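Local coordinates for protein beta-lactamase (Escherichia coli, PDB 6PQ9) that probably hydrolyses beta-lactam antibiotics, opening the lactam ring to give a substituted beta-amino acid, as class A beta-lactamases do, at residues 70-74 with 137-141. The protein carries 1 engineered substitution. Sequence-based numbering, arbitrary orientation.
Sequences YKFHL and CDILF. With SO4 (sulfate ion), chain L.
L74 reaches from the active-site helix of the class A beta-lactamase fold into the side of helix 134-144, and its two methyls meet different residues there. The short segments run at 34° to one another, their axes 10.7 Å apart. CB of L74 points toward the partner helix. CG, anti to the backbone N (chi1 174°), sets the two methyls against C137 and F141, and it comes near CB of L140 where the two side chains cross at a slant, though CD2 is the closer to that CB. CD1 goes over one face of the F141 ring, a CH-pi contact 4.0 Å from the ring centroid and offset toward the rim. CD2 drops between C137 and L140: it is 3.8 Å from SG of C137 and only 3.2 Å from C137 O, packed tightly against the carbonyl that accepts the helix bond from F141 N.

Y70 was modelled in two conformers, and its contacts hold for the one described. The F141 edge is turned to the Y70 face in an offset edge-to-face pair, planes at 60°, while the phenol OH lies at the F141 edge, 3.5 Å from CE2. That OH is hydrogen-bonded elsewhere, to A166 O. SG of C137 approaches the Y70 ring obliquely, 4.0 Å from CE1, as a sulfur-aromatic contact.

K71 is the lysine of the Ser-X-X-Lys motif, whose serine position is the engineered glycine G68. The K71 chain bends at chi2 and lays CE beside CB of C137. Beyond it, NZ is hydrogen-bonded to S132 O and N134 OD1 of the Ser-Asp-Asn motif. The sulfate, probably from the crystallisation liquor, is also bound by G68 N, S132 OG and S239 N; K71 NZ donates to its O2 at 2.6 Å.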
loop_
_atom_site.group_PDB
_atom_site.type_symbol
_atom_site.label_atom_id
_atom_site.label_comp_id
_atom_site.label_asym_id
_atom_site.label_seq_id
_atom_site.Cartn_x
_atom_site.Cartn_y
_atom_site.Cartn_z
ATOM N N TYR A 70 -3.463 -2.599 -0.737
ATOM C CA TYR A 70 -4.310 -2.507 -1.913
ATOM C C TYR A 70 -5.323 -1.364 -1.816
ATOM O O TYR A 70 -6.023 -1.100 -2.803
ATOM C CB TYR A 70 -4.960 -3.878 -2.184
ATOM C CG TYR A 70 -6.228 -4.272 -1.434
ATOM C CD1 TYR A 70 -6.550 -3.744 -0.177
ATOM C CD2 TYR A 70 -7.096 -5.208 -1.994
ATOM C CE1 TYR A 70 -7.720 -4.135 0.481
ATOM C CE2 TYR A 70 -8.245 -5.602 -1.360
ATOM C CZ TYR A 70 -8.563 -5.070 -0.123
ATOM O OH TYR A 70 -9.734 -5.489 0.485
ATOM N N LYS A 71 -5.377 -0.644 -0.684
ATOM C CA LYS A 71 -6.174 0.581 -0.633
ATOM C C LYS A 71 -5.599 1.659 -1.551
ATOM O O LYS A 71 -6.337 2.529 -2.028
ATOM C CB LYS A 71 -6.280 1.089 0.808
ATOM C CG LYS A 71 -7.305 0.328 1.648
ATOM C CD LYS A 71 -6.792 0.015 3.060
ATOM C CE LYS A 71 -7.755 -0.955 3.805
ATOM N NZ LYS A 71 -7.458 -1.103 5.271
ATOM N N PHE A 72 -4.291 1.616 -1.808
ATOM C CA PHE A 72 -3.695 2.471 -2.832
ATOM C C PHE A 72 -4.282 2.157 -4.203
ATOM O O PHE A 72 -4.734 3.058 -4.921
ATOM C CB PHE A 72 -2.172 2.279 -2.834
ATOM C CG PHE A 72 -1.470 2.912 -4.003
ATOM C CD1 PHE A 72 -1.380 4.296 -4.112
ATOM C CD2 PHE A 72 -0.889 2.122 -4.995
ATOM C CE1 PHE A 72 -0.721 4.886 -5.202
ATOM C CE2 PHE A 72 -0.225 2.706 -6.078
ATOM C CZ PHE A 72 -0.140 4.083 -6.181
ATOM N N HIS A 73 -4.276 0.873 -4.575
ATOM C CA HIS A 73 -4.858 0.442 -5.844
ATOM C C HIS A 73 -6.306 0.883 -5.950
ATOM O O HIS A 73 -6.747 1.384 -6.992
ATOM C CB HIS A 73 -4.779 -1.083 -5.972
ATOM C CG HIS A 73 -3.409 -1.652 -5.762
ATOM N ND1 HIS A 73 -2.688 -1.462 -4.603
ATOM C CD2 HIS A 73 -2.642 -2.440 -6.556
ATOM C CE1 HIS A 73 -1.531 -2.096 -4.695
ATOM N NE2 HIS A 73 -1.476 -2.693 -5.871
ATOM N N LEU A 74 -7.075 0.661 -4.880
ATOM C CA LEU A 74 -8.468 1.080 -4.863
ATOM C C LEU A 74 -8.590 2.593 -5.030
ATOM O O LEU A 74 -9.475 3.075 -5.753
ATOM C CB LEU A 74 -9.126 0.617 -3.569
ATOM C CG LEU A 74 -10.560 1.077 -3.286
ATOM C CD1 LEU A 74 -11.525 0.565 -4.363
ATOM C CD2 LEU A 74 -10.963 0.586 -1.908
ATOM N N CYS A 137 -12.783 1.466 2.917
ATOM C CA CYS A 137 -12.323 0.610 1.830
ATOM C C CYS A 137 -13.485 -0.078 1.120
ATOM O O CYS A 137 -13.588 -0.041 -0.114
ATOM C CB CYS A 137 -11.339 -0.421 2.383
ATOM S SG CYS A 137 -10.795 -1.641 1.201
ATOM N N ASP A 138 -14.383 -0.701 1.884
ATOM C CA ASP A 138 -15.470 -1.455 1.270
ATOM C C ASP A 138 -16.530 -0.542 0.673
ATOM O O ASP A 138 -17.117 -0.877 -0.363
ATOM C CB ASP A 138 -16.081 -2.399 2.296
ATOM C CG ASP A 138 -15.155 -3.550 2.635
ATOM O OD1 ASP A 138 -14.061 -3.638 2.028
ATOM O OD2 ASP A 138 -15.514 -4.366 3.501
ATOM N N ILE A 139 -16.787 0.606 1.302
ATOM C CA ILE A 139 -17.642 1.621 0.694
ATOM C C ILE A 139 -17.132 1.985 -0.700
ATOM O O ILE A 139 -17.900 2.035 -1.673
ATOM C CB ILE A 139 -17.728 2.858 1.608
ATOM C CG1 ILE A 139 -18.543 2.544 2.862
ATOM C CG2 ILE A 139 -18.312 4.057 0.857
ATOM C CD1 ILE A 139 -18.237 3.474 4.011
ATOM N N LEU A 140 -15.820 2.225 -0.823
ATOM C CA LEU A 140 -15.278 2.624 -2.119
ATOM C C LEU A 140 -15.265 1.466 -3.115
ATOM O O LEU A 140 -15.406 1.702 -4.319
ATOM C CB LEU A 140 -13.872 3.208 -1.951
ATOM C CG LEU A 140 -13.832 4.524 -1.164
ATOM C CD1 LEU A 140 -12.397 4.943 -0.900
ATOM C CD2 LEU A 140 -14.609 5.635 -1.880
ATOM N N PHE A 141 -15.073 0.223 -2.654
ATOM C CA PHE A 141 -15.165 -0.916 -3.569
ATOM C C PHE A 141 -16.540 -0.968 -4.203
ATOM O O PHE A 141 -16.669 -1.164 -5.418
ATOM C CB PHE A 141 -14.889 -2.239 -2.844
ATOM C CG PHE A 141 -13.464 -2.730 -2.967
ATOM C CD1 PHE A 141 -12.846 -2.848 -4.211
ATOM C CD2 PHE A 141 -12.743 -3.079 -1.831
ATOM C CE1 PHE A 141 -11.521 -3.299 -4.315
ATOM C CE2 PHE A 141 -11.430 -3.524 -1.928
ATOM C CZ PHE A 141 -10.821 -3.637 -3.175
HETATM S S SO4 L . -4.225 -2.552 7.142
HETATM O O1 SO4 L . -3.502 -1.291 6.985
HETATM O O2 SO4 L . -5.546 -2.408 6.534
HETATM O O3 SO4 L . -3.520 -3.655 6.477
HETATM O O4 SO4 L . -4.324 -2.835 8.562
#